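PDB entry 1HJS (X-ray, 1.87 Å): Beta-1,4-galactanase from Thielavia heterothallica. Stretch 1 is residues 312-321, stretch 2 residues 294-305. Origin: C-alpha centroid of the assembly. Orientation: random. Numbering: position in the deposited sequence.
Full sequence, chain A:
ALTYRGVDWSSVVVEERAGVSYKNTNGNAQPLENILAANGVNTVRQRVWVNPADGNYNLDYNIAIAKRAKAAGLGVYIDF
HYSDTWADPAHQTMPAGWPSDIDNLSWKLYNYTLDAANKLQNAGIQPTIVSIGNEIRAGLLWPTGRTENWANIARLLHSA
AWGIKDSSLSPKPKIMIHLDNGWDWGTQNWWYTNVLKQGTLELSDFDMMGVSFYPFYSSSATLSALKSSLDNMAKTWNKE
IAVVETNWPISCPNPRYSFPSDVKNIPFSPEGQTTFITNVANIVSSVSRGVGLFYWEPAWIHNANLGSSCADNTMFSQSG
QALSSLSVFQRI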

# COMPACT_ATOMS: atom_id res chain seq x y z
N ASP A 312 -17.99 1.82 -8.43
CA ASP A 312 -17.85 1.95 -6.98
C ASP A 312 -17.10 0.80 -6.33
O ASP A 312 -17.55 -0.35 -6.39
CB ASP A 312 -19.23 2.09 -6.33
CG ASP A 312 -19.17 2.67 -4.93
OD1 ASP A 312 -18.12 2.55 -4.27
OD2 ASP A 312 -20.20 3.25 -4.49
N ASN A 313 -15.97 1.11 -5.71
CA ASN A 313 -15.15 0.11 -5.02
C ASN A 313 -15.05 0.41 -3.53
O ASN A 313 -14.31 -0.25 -2.81
CB ASN A 313 -13.73 0.08 -5.59
CG ASN A 313 -13.68 -0.53 -6.96
OD1 ASN A 313 -14.20 -1.62 -7.19
ND2 ASN A 313 -13.04 0.17 -7.90
N THR A 314 -15.79 1.42 -3.06
CA THR A 314 -15.74 1.78 -1.66
C THR A 314 -16.50 0.80 -0.78
O THR A 314 -17.23 -0.06 -1.28
CB THR A 314 -16.30 3.21 -1.43
OG1 THR A 314 -17.69 3.24 -1.76
CG2 THR A 314 -15.55 4.22 -2.28
N MET A 315 -16.32 0.93 0.53
CA MET A 315 -16.99 0.07 1.50
C MET A 315 -17.85 0.92 2.43
O MET A 315 -18.17 0.52 3.55
CB MET A 315 -15.95 -0.72 2.30
CG MET A 315 -15.09 -1.64 1.44
SD MET A 315 -13.89 -2.61 2.39
CE MET A 315 -14.93 -3.96 2.96
N PHE A 316 -18.20 2.12 1.96
CA PHE A 316 -19.03 3.06 2.71
C PHE A 316 -20.09 3.62 1.77
O PHE A 316 -19.86 3.73 0.56
CB PHE A 316 -18.19 4.23 3.24
CG PHE A 316 -17.37 3.89 4.45
CD1 PHE A 316 -16.26 3.06 4.36
CD2 PHE A 316 -17.72 4.40 5.70
CE1 PHE A 316 -15.51 2.73 5.48
CE2 PHE A 316 -16.98 4.08 6.84
CZ PHE A 316 -15.86 3.25 6.73
N SER A 317 -21.25 3.97 2.32
CA SER A 317 -22.33 4.53 1.50
C SER A 317 -21.92 5.94 1.08
O SER A 317 -20.95 6.49 1.61
CB SER A 317 -23.63 4.62 2.29
OG SER A 317 -23.56 5.63 3.27
N GLN A 318 -22.65 6.53 0.15
CA GLN A 318 -22.33 7.87 -0.30
C GLN A 318 -22.58 8.92 0.78
O GLN A 318 -22.18 10.07 0.63
CB GLN A 318 -23.09 8.21 -1.58
CG GLN A 318 -22.53 7.51 -2.81
CD GLN A 318 -21.08 7.90 -3.09
OE1 GLN A 318 -20.79 9.05 -3.42
NE2 GLN A 318 -20.17 6.94 -2.95
N SER A 319 -23.24 8.52 1.86
CA SER A 319 -23.51 9.43 2.96
C SER A 319 -22.44 9.26 4.04
O SER A 319 -22.47 9.95 5.07
CB SER A 319 -24.90 9.18 3.55
OG SER A 319 -24.99 7.91 4.16
N GLY A 320 -21.52 8.32 3.82
CA GLY A 320 -20.45 8.10 4.77
C GLY A 320 -20.65 7.00 5.79
O GLY A 320 -19.91 6.92 6.77
N GLN A 321 -21.65 6.15 5.57
CA GLN A 321 -21.91 5.06 6.51
C GLN A 321 -21.24 3.76 6.09
O GLN A 321 -21.37 3.32 4.94
CB GLN A 321 -23.41 4.84 6.66
CG GLN A 321 -23.77 3.74 7.64
CD GLN A 321 -25.27 3.63 7.87
OE1 GLN A 321 -26.06 4.25 7.16
NE2 GLN A 321 -25.66 2.83 8.86
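Stretch 2 294-305: FYWEPAWIHNAN

Stretch 2 leaves a strand at Trp-296 and continues as loop, with a type I turn from Glu-297 to Trp-300; stretch 1 has no helix or strand, only a type I turn from Ser-317 to Gly-320. The CA pairing is not monotonic: Asp-312 lies nearest Asn-305 (4.5 Å, CA to CA) and Thr-314 nearest Pro-298 (4.4 Å), but Phe-316 and Gln-318 then follow Ala-299 and Ile-301. Stretch 2 therefore curls around Thr-314 rather than running straight beside it, and 700 Å² is buried in all.

Two nearly linear backbone hydrogen bonds fix the register: Asn-313 N to Ala-304 O (2.8 Å, 170°) and Met-315 N to Pro-298 O (2.8 Å, 174°). Between them, Thr-314 is p (chi1 64°), which lets OG1 donate to Asp-312 OD1 (2.6 Å) while CG2 approaches Trp-300 O (3.6 Å) and Ala-304 CA (3.7 Å). Asp-312, t, points its CB away from stretch 2, and its OD1 also accepts from Thr-314 N (2.9 Å).

Asn-313 is m, its CA-to-CB bond points toward stretch 2, and its ND2 donates to Asn-305 O (3.1 Å, 136°); its carbonyl O accepts from Tyr-295 OH at 2.6 Å, near the plane of the ring. Tyr-295, t, offers one ring face to Met-315, whose m, t, p conformation sets SD 3.7 Å from the ring centroid and only 7° off the normal. Met-315 CG also meets Pro-298 CB at 3.8 Å.

Phe-316, m with chi2 71°, receives Ala-299 CB over one ring face, 4.0 Å from the centroid, while Pro-298 O lies at the ring edge, 3.4 Å from CD1. Ile-301, p and t, has the largest covered area: its CG2 reaches Phe-316 CB (3.9 Å) and Ser-317 O (3.4 Å), and its CD1 extends to Gly-320 N (4.0 Å). At phi/psi 95/14 a CB on Gly-320 would be jammed against the carbonyl O of Ser-319, which by itself calls for glycine.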

# COMPACT_ATOMS: atom_id res chain seq x y z
N PHE A 294 -4.28 -5.38 2.73
CA PHE A 294 -4.75 -4.01 2.91
C PHE A 294 -5.70 -3.61 1.79
O PHE A 294 -5.34 -3.67 0.62
CB PHE A 294 -3.58 -3.02 2.92
CG PHE A 294 -2.69 -3.14 4.13
CD1 PHE A 294 -1.78 -4.19 4.24
CD2 PHE A 294 -2.77 -2.20 5.15
CE1 PHE A 294 -0.96 -4.30 5.37
CE2 PHE A 294 -1.95 -2.31 6.29
CZ PHE A 294 -1.04 -3.36 6.39
N TYR A 295 -6.92 -3.22 2.16
CA TYR A 295 -7.91 -2.78 1.17
C TYR A 295 -7.57 -1.33 0.86
O TYR A 295 -7.29 -0.55 1.77
CB TYR A 295 -9.32 -2.86 1.75
CG TYR A 295 -10.39 -2.77 0.69
CD1 TYR A 295 -10.86 -3.91 0.04
CD2 TYR A 295 -10.90 -1.53 0.29
CE1 TYR A 295 -11.80 -3.83 -0.98
CE2 TYR A 295 -11.85 -1.44 -0.74
CZ TYR A 295 -12.29 -2.59 -1.37
OH TYR A 295 -13.20 -2.51 -2.38
N TRP A 296 -7.61 -0.94 -0.41
CA TRP A 296 -7.25 0.44 -0.75
C TRP A 296 -8.38 1.46 -0.75
O TRP A 296 -9.33 1.34 -1.54
CB TRP A 296 -6.53 0.49 -2.10
CG TRP A 296 -5.82 1.80 -2.32
CD1 TRP A 296 -4.73 2.26 -1.63
CD2 TRP A 296 -6.15 2.81 -3.28
NE1 TRP A 296 -4.37 3.51 -2.09
CE2 TRP A 296 -5.22 3.87 -3.11
CE3 TRP A 296 -7.14 2.94 -4.27
CZ2 TRP A 296 -5.26 5.03 -3.89
CZ3 TRP A 296 -7.17 4.09 -5.04
CH2 TRP A 296 -6.24 5.13 -4.85
N GLU A 297 -8.27 2.45 0.12
CA GLU A 297 -9.22 3.56 0.22
C GLU A 297 -10.71 3.20 0.26
O GLU A 297 -11.51 3.67 -0.55
CB GLU A 297 -8.96 4.52 -0.94
CG GLU A 297 -7.63 5.26 -0.82
CD GLU A 297 -7.70 6.41 0.18
OE1 GLU A 297 -8.73 6.54 0.88
OE2 GLU A 297 -6.73 7.18 0.26
N PRO A 298 -11.11 2.39 1.25
CA PRO A 298 -12.52 1.99 1.37
C PRO A 298 -13.50 3.13 1.66
O PRO A 298 -14.69 3.02 1.36
CB PRO A 298 -12.48 0.98 2.51
CG PRO A 298 -11.42 1.54 3.40
CD PRO A 298 -10.33 1.92 2.41
N ALA A 299 -13.00 4.23 2.22
CA ALA A 299 -13.86 5.35 2.59
C ALA A 299 -13.77 6.60 1.71
O ALA A 299 -14.31 7.65 2.07
CB ALA A 299 -13.59 5.74 4.05
N TRP A 300 -13.12 6.49 0.55
CA TRP A 300 -12.98 7.64 -0.34
C TRP A 300 -14.22 7.74 -1.24
O TRP A 300 -14.15 7.53 -2.46
CB TRP A 300 -11.72 7.47 -1.20
CG TRP A 300 -11.20 8.74 -1.78
CD1 TRP A 300 -11.81 9.96 -1.78
CD2 TRP A 300 -9.95 8.91 -2.47
NE1 TRP A 300 -11.02 10.88 -2.43
CE2 TRP A 300 -9.88 10.26 -2.87
CE3 TRP A 300 -8.90 8.05 -2.80
CZ2 TRP A 300 -8.79 10.78 -3.57
CZ3 TRP A 300 -7.81 8.56 -3.51
CH2 TRP A 300 -7.77 9.92 -3.88
N ILE A 301 -15.35 8.08 -0.62
CA ILE A 301 -16.61 8.17 -1.34
C ILE A 301 -16.71 9.21 -2.46
O ILE A 301 -17.56 9.08 -3.33
CB ILE A 301 -17.78 8.34 -0.35
CG1 ILE A 301 -17.65 9.66 0.41
CG2 ILE A 301 -17.81 7.16 0.62
CD1 ILE A 301 -18.79 9.90 1.39
N HIS A 302 -15.86 10.24 -2.44
CA HIS A 302 -15.90 11.24 -3.49
C HIS A 302 -15.03 10.83 -4.68
O HIS A 302 -14.87 11.58 -5.65
CB HIS A 302 -15.47 12.61 -2.96
CG HIS A 302 -16.52 13.29 -2.15
ND1 HIS A 302 -16.37 13.56 -0.80
CD2 HIS A 302 -17.76 13.74 -2.48
CE1 HIS A 302 -17.47 14.14 -0.34
NE2 HIS A 302 -18.32 14.26 -1.34
N ASN A 303 -14.47 9.63 -4.60
CA ASN A 303 -13.64 9.06 -5.66
C ASN A 303 -14.00 7.58 -5.64
O ASN A 303 -13.13 6.71 -5.59
CB ASN A 303 -12.15 9.26 -5.36
CG ASN A 303 -11.24 8.67 -6.42
OD1 ASN A 303 -11.52 8.77 -7.62
ND2 ASN A 303 -10.13 8.07 -5.99
N ALA A 304 -15.30 7.32 -5.67
CA ALA A 304 -15.86 5.97 -5.58
C ALA A 304 -15.25 4.90 -6.46
O ALA A 304 -15.08 3.76 -6.02
CB ALA A 304 -17.37 6.03 -5.81
N ASN A 305 -14.92 5.24 -7.71
CA ASN A 305 -14.34 4.25 -8.61
C ASN A 305 -12.88 3.97 -8.26
O ASN A 305 -12.28 3.02 -8.76
CB ASN A 305 -14.46 4.73 -10.06
CG ASN A 305 -13.70 6.02 -10.32
OD1 ASN A 305 -13.97 7.04 -9.69
ND2 ASN A 305 -12.75 5.97 -11.25